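Local coordinates for CheC-like superfamily protein (Shewanella oneidensis, PDB 3H2D) that probably acts in chemotaxis signalling as a CheX-type phosphatase that removes the phosphoryl group from the response regulator CheY, at residues V67-I70 / M71-M74; L15-I18 / S19-S23; G91-T94 / N95-T98; K102-L105 / G106-G109. All coordinates share one frame; numbering follows the deposited sequence.

Contact 1: V67-I70 / M71-M74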
loop_
_atom_site.group_PDB
_atom_site.type_symbol
_atom_site.label_atom_id
_atom_site.label_comp_id
_atom_site.label_asym_id
_atom_site.label_seq_id
_atom_site.Cartn_x
_atom_site.Cartn_y
_atom_site.Cartn_z
ATOM N N VAL B 67 16.264 1.559 8.392
ATOM C CA VAL B 67 15.545 0.296 8.594
ATOM C C VAL B 67 16.540 -0.847 8.902
ATOM O O VAL B 67 16.229 -1.752 9.672
ATOM C CB VAL B 67 14.670 -0.081 7.385
ATOM C CG1 VAL B 67 15.473 -0.662 6.281
ATOM C CG2 VAL B 67 13.468 -1.026 7.783
ATOM N N LEU B 68 17.712 -0.827 8.266
ATOM C CA LEU B 68 18.742 -1.812 8.579
ATOM C C LEU B 68 19.293 -1.691 10.006
ATOM O O LEU B 68 19.638 -2.711 10.631
ATOM C CB LEU B 68 19.856 -1.795 7.552
ATOM C CG LEU B 68 19.481 -2.227 6.124
ATOM C CD1 LEU B 68 20.698 -2.059 5.223
ATOM C CD2 LEU B 68 18.991 -3.703 6.117
ATOM N N GLN B 69 19.411 -0.488 10.524
ATOM C CA GLN B 69 19.800 -0.325 11.917
ATOM C C GLN B 69 18.705 -0.791 12.876
ATOM O O GLN B 69 19.013 -1.328 13.945
ATOM C CB GLN B 69 20.151 1.120 12.256
ATOM C CG GLN B 69 20.846 1.291 13.631
ATOM C CD GLN B 69 22.149 0.545 13.752
ATOM O OE1 GLN B 69 23.044 0.716 12.924
ATOM N NE2 GLN B 69 22.280 -0.291 14.789
ATOM N N ILE B 70 17.437 -0.519 12.535
ATOM C CA ILE B 70 16.286 -1.011 13.283
ATOM C C ILE B 70 16.330 -2.557 13.312
ATOM O O ILE B 70 16.179 -3.179 14.390
ATOM C CB ILE B 70 14.924 -0.466 12.679
ATOM C CG1 ILE B 70 14.784 1.041 12.913
ATOM C CG2 ILE B 70 13.676 -1.208 13.231
ATOM C CD1 ILE B 70 13.612 1.636 12.157
HETATM N N MSE B 71 16.561 -3.186 12.152
HETATM C CA MSE B 71 16.686 -4.632 12.128
HETATM C C MSE B 71 17.861 -5.134 12.942
HETATM O O MSE B 71 17.716 -6.147 13.618
HETATM C CB MSE B 71 16.809 -5.213 10.737
HETATM C CG MSE B 71 16.481 -6.771 10.791
HETATM SE SE MSE B 71 16.444 -7.326 9.039
HETATM C CE MSE B 71 16.881 -9.210 9.191
ATOM N N GLN B 72 19.012 -4.467 12.872
ATOM C CA GLN B 72 20.143 -4.855 13.697
ATOM C C GLN B 72 19.725 -4.875 15.183
ATOM O O GLN B 72 20.051 -5.806 15.898
ATOM C CB GLN B 72 21.329 -3.919 13.521
ATOM C CG GLN B 72 22.569 -4.309 14.371
ATOM C CD GLN B 72 23.170 -5.649 13.942
ATOM O OE1 GLN B 72 23.292 -5.938 12.743
ATOM N NE2 GLN B 72 23.480 -6.489 14.908
ATOM N N ASN B 73 19.076 -3.797 15.628
ATOM C CA ASN B 73 18.784 -3.622 17.041
ATOM C C ASN B 73 17.682 -4.564 17.540
ATOM O O ASN B 73 17.739 -5.065 18.658
ATOM C CB ASN B 73 18.353 -2.188 17.305
ATOM C CG ASN B 73 19.494 -1.201 17.197
ATOM O OD1 ASN B 73 20.624 -1.548 16.840
ATOM N ND2 ASN B 73 19.195 0.042 17.492
HETATM N N MSE B 74 16.700 -4.806 16.685
HETATM C CA MSE B 74 15.553 -5.655 17.032
HETATM C C MSE B 74 15.861 -7.146 16.932
HETATM O O MSE B 74 15.456 -7.915 17.809
HETATM C CB MSE B 74 14.348 -5.298 16.172
HETATM C CG MSE B 74 13.817 -3.934 16.447
HETATM SE SE MSE B 74 12.135 -3.626 15.601
HETATM C CE MSE B 74 11.000 -4.810 16.637
#
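Val67 O and Met71 N open a run of four regular i to i+4 bonds that joins residues 67-70 to 71-74 as two successive turns within helix 64-75; the last, from Met74 N to Ile70 O, is 2.9 Å long. On the outer face, the side chain of Gln69 reaches forward to Asn73. Its CG swings away from the backbone N (chi1 -168°), and a bend at chi2 then carries the amide over the next turn, where NE2 donates to Asn73 OD1 at 2.9 Å. The oxygen lies in the plane of the Gln69 amide, but the donor stands above the Asn73 carbonyl plane rather than on a lone pair, and the two amides are turned 61° apart. ND2 of Asn73 is spent on Ala22 O, just past the end of helix 8-21, while OE1 of the neighbouring Gln72 takes Asn78 ND2. The inner face is apolar: Ile70 and the selenomethionine Met74 run side by side, with CG2 3.7 Å from SE. Met74 CG also sits 3.2 Å from Ile70 O. Met71 turns to another flank and meets Val86 and Leu89 of helix 84-107. A leucine in place of Asn73 has neither amide atom, so Ala22 O would probably lose its donor and the Gln69 amide be set free to turn. Asn73 thus uses both ends of one amide, accepting from its own helix and donating to the loop after another; the side-chain bond to Gln69 is likely to help hold its ND2 in position for Ala22.

Contact 2: L15-I18 / S19-S23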
loop_
_atom_site.group_PDB
_atom_site.type_symbol
_atom_site.label_atom_id
_atom_site.label_comp_id
_atom_site.label_asym_id
_atom_site.label_seq_id
_atom_site.Cartn_x
_atom_site.Cartn_y
_atom_site.Cartn_z
ATOM N N LEU B 15 6.918 5.151 18.180
ATOM C CA LEU B 15 7.999 5.496 19.107
ATOM C C LEU B 15 8.143 4.374 20.141
ATOM O O LEU B 15 9.259 4.009 20.525
ATOM C CB LEU B 15 7.762 6.853 19.772
ATOM C CG LEU B 15 7.854 8.118 18.917
ATOM C CD1 LEU B 15 7.753 9.324 19.872
ATOM C CD2 LEU B 15 9.135 8.156 18.054
ATOM N N ASN B 16 7.038 3.784 20.562
ATOM C CA ASN B 16 7.122 2.569 21.397
ATOM C C ASN B 16 7.939 1.438 20.798
ATOM O O ASN B 16 8.790 0.868 21.458
ATOM C CB ASN B 16 5.723 2.008 21.716
ATOM C CG ASN B 16 5.017 2.783 22.748
ATOM O OD1 ASN B 16 5.601 3.636 23.404
ATOM N ND2 ASN B 16 3.716 2.529 22.883
ATOM N N VAL B 17 7.671 1.093 19.548
ATOM C CA VAL B 17 8.370 -0.005 18.898
ATOM C C VAL B 17 9.865 0.337 18.701
ATOM O O VAL B 17 10.745 -0.391 19.157
ATOM C CB VAL B 17 7.698 -0.380 17.563
ATOM C CG1 VAL B 17 8.464 -1.483 16.861
ATOM C CG2 VAL B 17 6.243 -0.837 17.822
ATOM N N ILE B 18 10.134 1.489 18.099
ATOM C CA ILE B 18 11.493 1.848 17.687
ATOM C C ILE B 18 12.364 2.267 18.873
ATOM O O ILE B 18 13.471 1.746 19.071
ATOM C CB ILE B 18 11.457 2.918 16.582
ATOM C CG1 ILE B 18 10.600 2.451 15.412
ATOM C CG2 ILE B 18 12.869 3.238 16.106
ATOM C CD1 ILE B 18 11.009 1.097 14.797
ATOM N N SER B 19 11.854 3.158 19.705
ATOM C CA SER B 19 12.641 3.666 20.808
ATOM C C SER B 19 12.846 2.657 21.902
ATOM O O SER B 19 13.964 2.565 22.401
ATOM C CB SER B 19 12.075 4.996 21.341
ATOM O OG SER B 19 12.118 5.994 20.311
ATOM N N THR B 20 11.835 1.862 22.267
ATOM C CA THR B 20 12.080 0.808 23.252
ATOM C C THR B 20 12.509 -0.513 22.625
ATOM O O THR B 20 13.603 -0.976 22.901
ATOM C CB THR B 20 10.902 0.575 24.250
ATOM O OG1 THR B 20 9.968 -0.357 23.688
ATOM C CG2 THR B 20 10.211 1.889 24.587
HETATM N N MSE B 21 11.682 -1.125 21.778
HETATM C CA MSE B 21 12.023 -2.450 21.224
HETATM C C MSE B 21 13.277 -2.432 20.314
HETATM O O MSE B 21 13.978 -3.451 20.184
HETATM C CB MSE B 21 10.823 -3.090 20.482
HETATM C CG MSE B 21 9.837 -3.949 21.326
HETATM SE SE MSE B 21 8.115 -4.070 20.389
HETATM C CE MSE B 21 6.897 -3.858 21.917
ATOM N N ALA B 22 13.550 -1.299 19.667
ATOM C CA ALA B 22 14.721 -1.170 18.804
ATOM C C ALA B 22 15.821 -0.292 19.407
ATOM O O ALA B 22 16.827 -0.032 18.737
ATOM C CB ALA B 22 14.320 -0.666 17.381
ATOM N N SER B 23 15.618 0.168 20.646
ATOM C CA SER B 23 16.529 1.081 21.331
ATOM C C SER B 23 17.111 2.175 20.423
ATOM O O SER B 23 18.296 2.492 20.513
ATOM C CB SER B 23 17.674 0.301 21.975
ATOM O OG SER B 23 17.190 -0.745 22.796
#
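Leu15 O still accepts Ser19 N in an ordinary helical bond of 2.9 Å, but from Asn16 onward the turns of helix 8-21 widen to the pi type and the following bonds slacken. Thr20 N reaches Asn16 O only weakly, at 3.3 Å. The Thr20 hydroxyl adds a second grip on the same oxygen: OG1 gives its proton to Asn16 O at 2.8 Å, lying in the carbonyl plane. It can do so because chi1 of 87° puts OG1 between the backbone N and the carbonyl carbon, a crowded position that faces it back down the helix. Two residues on, Ala22 N divides its hydrogen between Val17 O at 3.0 Å and Ile18 O at 3.1 Å, both weak bonds. CB of Ala22 comes equally near Ile18 O, a snug fit. The selenomethionine Met21 presses its CB to 3.0 Å from Val17 O, while its SE lies only loosely beside Val17 CG1; both side chains go on to meet Met96 of helix 84-107. Ile18 turns inward, packing on Leu24, Leu26 and Ile70. Ser19 OG has a weak bond to Leu24 O. Ser23 then leaves the helix with a positive phi of 40°, its N bonded to Thr20 O. This is how a helix ends with a wider, pi-type last turn: the N-H of Ala22 goes to the carbonyl five residues back as well as to the one four back, and a positive-phi residue follows; here it ends the N-terminal helix beside helices 64-75 and 84-107.

Contact 3: G91-T94 / N95-T98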
loop_
_atom_site.group_PDB
_atom_site.type_symbol
_atom_site.label_atom_id
_atom_site.label_comp_id
_atom_site.label_asym_id
_atom_site.label_seq_id
_atom_site.Cartn_x
_atom_site.Cartn_y
_atom_site.Cartn_z
ATOM N N GLY B 91 6.681 -5.299 7.854
ATOM C CA GLY B 91 5.296 -5.750 7.966
ATOM C C GLY B 91 4.881 -5.881 9.406
ATOM O O GLY B 91 3.802 -5.424 9.782
ATOM N N GLU B 92 5.738 -6.475 10.228
ATOM C CA GLU B 92 5.434 -6.638 11.661
ATOM C C GLU B 92 5.425 -5.317 12.396
ATOM O O GLU B 92 4.555 -5.089 13.218
ATOM C CB GLU B 92 6.395 -7.617 12.352
ATOM C CG GLU B 92 6.168 -9.068 11.957
ATOM C CD GLU B 92 4.706 -9.509 12.243
ATOM O OE1 GLU B 92 4.154 -9.120 13.300
ATOM O OE2 GLU B 92 4.089 -10.193 11.394
ATOM N N ILE B 93 6.342 -4.427 12.069
ATOM C CA ILE B 93 6.307 -3.074 12.639
ATOM C C ILE B 93 5.009 -2.391 12.264
ATOM O O ILE B 93 4.346 -1.746 13.111
ATOM C CB ILE B 93 7.528 -2.196 12.172
ATOM C CG1 ILE B 93 8.819 -2.766 12.771
ATOM C CG2 ILE B 93 7.322 -0.730 12.553
ATOM C CD1 ILE B 93 10.082 -2.087 12.251
ATOM N N THR B 94 4.612 -2.527 10.996
ATOM C CA THR B 94 3.356 -1.923 10.540
ATOM C C THR B 94 2.145 -2.440 11.338
ATOM O O THR B 94 1.250 -1.641 11.759
ATOM C CB THR B 94 3.142 -2.176 9.033
ATOM O OG1 THR B 94 4.234 -1.621 8.311
ATOM C CG2 THR B 94 1.865 -1.535 8.545
ATOM N N ASN B 95 2.098 -3.761 11.543
ATOM C CA ASN B 95 1.013 -4.338 12.325
ATOM C C ASN B 95 1.014 -3.818 13.767
ATOM O O ASN B 95 -0.057 -3.551 14.324
ATOM C CB ASN B 95 1.106 -5.856 12.395
ATOM C CG ASN B 95 0.415 -6.543 11.280
ATOM O OD1 ASN B 95 -0.573 -6.050 10.729
ATOM N ND2 ASN B 95 0.947 -7.752 10.925
HETATM N N MSE B 96 2.192 -3.682 14.384
HETATM C CA MSE B 96 2.236 -3.215 15.776
HETATM C C MSE B 96 1.904 -1.728 15.926
HETATM O O MSE B 96 1.258 -1.354 16.895
HETATM C CB MSE B 96 3.600 -3.520 16.435
HETATM C CG MSE B 96 3.881 -4.962 16.521
HETATM SE SE MSE B 96 5.552 -5.214 17.549
HETATM C CE MSE B 96 6.791 -4.826 16.144
ATOM N N VAL B 97 2.340 -0.887 14.981
ATOM C CA VAL B 97 1.981 0.540 14.982
ATOM C C VAL B 97 0.453 0.733 14.849
ATOM O O VAL B 97 -0.198 1.474 15.619
ATOM C CB VAL B 97 2.749 1.295 13.869
ATOM C CG1 VAL B 97 2.218 2.770 13.698
ATOM C CG2 VAL B 97 4.244 1.264 14.204
ATOM N N THR B 98 -0.110 0.031 13.870
ATOM C CA THR B 98 -1.537 0.119 13.554
ATOM C C THR B 98 -2.356 -0.485 14.649
ATOM O O THR B 98 -3.378 0.069 15.039
ATOM C CB THR B 98 -1.851 -0.619 12.252
ATOM O OG1 THR B 98 -0.924 -0.178 11.255
ATOM C CG2 THR B 98 -3.327 -0.289 11.753
#
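Thr94 and Thr98 lie side by side on the buried flank of helix 84-107, the long helix that rests on the antiparallel sheet of this CheX-like fold. This is the tight part: their side chains point the same way and meet Ile47, and Thr98 goes on to Met114 and Leu58. The Thr94 hydroxyl is occupied by Val90 O, one turn back. Val97 adds to the packed side by setting CG2 against Ile93 CG2 at 4.0 Å, with Leu14 of helix 8-21 touching both residues. The solvent side is much looser. Glu92 OE2 and Asn95 ND2 are 4.0 Å apart, no hydrogen bond joins them, and their planes stand 61° from one another. The Glu-X-X-Asn spacing of this pair matches the signature of CheC and CheX phosphatases, consistent with this helix bearing the family's active surface. Between the two sides, only partly exposed, the selenomethionine Met96 meets Val17 and Met21 of helix 8-21; it bends at chi3 (-80°) and brings CE back to 3.9 Å from Ile93 CA. A valine at Thr98 has no hydroxyl, and one side of the Thr94 carbonyl would probably be left without its donor in the buried layer. That carbonyl is doubly held as it stands: Thr98 N at 3.0 Å and Thr98 OG1 at 2.7 Å reach Thr94 O from opposite faces of its plane.

Contact 4: K102-L105 / G106-G109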
loop_
_atom_site.group_PDB
_atom_site.type_symbol
_atom_site.label_atom_id
_atom_site.label_comp_id
_atom_site.label_asym_id
_atom_site.label_seq_id
_atom_site.Cartn_x
_atom_site.Cartn_y
_atom_site.Cartn_z
ATOM N N LYS B 102 -4.977 1.374 16.971
ATOM C CA LYS B 102 -6.344 0.836 17.113
ATOM C C LYS B 102 -6.755 0.770 18.581
ATOM O O LYS B 102 -7.858 1.183 18.937
ATOM C CB LYS B 102 -6.393 -0.554 16.454
ATOM C CG LYS B 102 -7.723 -1.244 16.609
ATOM C CD LYS B 102 -7.698 -2.594 15.908
ATOM C CE LYS B 102 -8.856 -3.494 16.283
ATOM N NZ LYS B 102 -10.176 -2.868 16.373
ATOM N N ASN B 103 -5.874 0.244 19.439
ATOM C CA ASN B 103 -6.146 0.185 20.859
ATOM C C ASN B 103 -6.379 1.571 21.493
ATOM O O ASN B 103 -7.364 1.776 22.180
ATOM C CB ASN B 103 -5.005 -0.496 21.601
ATOM C CG ASN B 103 -5.327 -0.722 23.053
ATOM O OD1 ASN B 103 -6.400 -1.221 23.409
ATOM N ND2 ASN B 103 -4.414 -0.356 23.896
ATOM N N LEU B 104 -5.422 2.464 21.285
ATOM C CA LEU B 104 -5.512 3.827 21.810
ATOM C C LEU B 104 -6.758 4.607 21.309
ATOM O O LEU B 104 -7.462 5.227 22.102
ATOM C CB LEU B 104 -4.221 4.576 21.437
ATOM C CG LEU B 104 -2.950 4.103 22.155
ATOM C CD1 LEU B 104 -1.697 4.782 21.536
ATOM C CD2 LEU B 104 -3.054 4.323 23.678
ATOM N N LEU B 105 -6.998 4.589 19.995
ATOM C CA LEU B 105 -8.212 5.166 19.390
ATOM C C LEU B 105 -9.533 4.509 19.835
ATOM O O LEU B 105 -10.529 5.188 20.080
ATOM C CB LEU B 105 -8.076 5.175 17.835
ATOM C CG LEU B 105 -7.111 6.246 17.324
ATOM C CD1 LEU B 105 -6.660 5.922 15.881
ATOM C CD2 LEU B 105 -7.710 7.679 17.462
ATOM N N GLY B 106 -9.537 3.193 20.004
ATOM C CA GLY B 106 -10.713 2.491 20.537
ATOM C C GLY B 106 -11.088 2.938 21.924
ATOM O O GLY B 106 -12.303 3.104 22.224
ATOM N N GLN B 107 -10.097 3.195 22.774
ATOM C CA GLN B 107 -10.352 3.751 24.119
ATOM C C GLN B 107 -11.026 5.116 24.063
ATOM O O GLN B 107 -11.705 5.519 25.010
ATOM C CB GLN B 107 -9.046 3.894 24.922
ATOM C CG GLN B 107 -8.397 2.604 25.262
ATOM C CD GLN B 107 -6.936 2.729 25.799
ATOM O OE1 GLN B 107 -6.298 3.801 25.752
ATOM N NE2 GLN B 107 -6.414 1.606 26.303
ATOM N N LYS B 108 -10.821 5.831 22.971
ATOM C CA LYS B 108 -11.456 7.121 22.737
ATOM C C LYS B 108 -12.706 7.080 21.844
ATOM O O LYS B 108 -13.141 8.118 21.350
ATOM C CB LYS B 108 -10.452 8.078 22.135
ATOM C CG LYS B 108 -9.382 8.497 23.111
ATOM C CD LYS B 108 -8.362 9.384 22.418
ATOM C CE LYS B 108 -7.308 9.913 23.359
ATOM N NZ LYS B 108 -6.815 11.252 22.897
ATOM N N GLY B 109 -13.276 5.904 21.659
ATOM C CA GLY B 109 -14.492 5.725 20.866
ATOM C C GLY B 109 -14.388 5.696 19.358
ATOM O O GLY B 109 -15.402 5.683 18.687
HETATM O O HOH W 1 -7.741 -1.068 25.819
HETATM O O HOH W 2 -6.214 6.264 24.391
#
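Gly106 N donates to Lys102 O at 2.8 Å, and Gln107 N follows with a bond of 3.1 Å to Asn103 O; these are the last regular turns of helix 84-107. Lys108 N then slips back to Leu105 O, a weak bond bent to 130°. Two waters carry the side-chain contact. One donates to Asn103 OD1 at 2.8 Å and accepts from Gln107 NE2, bridging two amides whose planes are 66° apart and which do not bond directly. The other donates both to Gln107 OE1 and to Leu104 O, 2.8 Å from the latter. The Gln107 amide is therefore held by water at either end. Its reach comes from a chain extended beyond CG, laid across Leu104 so that OE1 passes 3.9 Å from CD2. On the inner side, Leu105 turns away to pack its apolar side chain on Phe6, Pro9, Phe10 and Phe112, while Lys102 sends NZ to Phe112 O and a salt bridge with Glu113. Gly109, with phi of 79°, is the C' residue of a Schellman motif: its N bonds to Gly106 O, and Tyr110 N returns to Leu105 O. The chemistry is that of an exposed helix end, where the carbonyls running out of helical partners are taken up by the Schellman bonds, by a weak i to i+3 bond and by a water that also donates to Gln107 OE1.

Contacts 1, 2 and 3 form one cluster where three helices meet. Contacts 1 and 2 lie 11 Å apart between centres and are joined by the Asn73 amide and by Ile70 CD1 against Ile18 CD1 at 3.7 Å. Contact 3 completes the cluster: Ile93 CD1 comes 3.8 Å from Ile70 CG2, and Met96 CE lies 3.8 Å from Val17 CG1. Contact 4 stands apart at the far end of the helix used by contact 3, its centre about 16 Å from contact 3 and about 29 Å from contact 1. The Glu-X-X-Asn face of 91-98, the probable phosphatase surface, thus belongs to a helix that the other two touch near its middle.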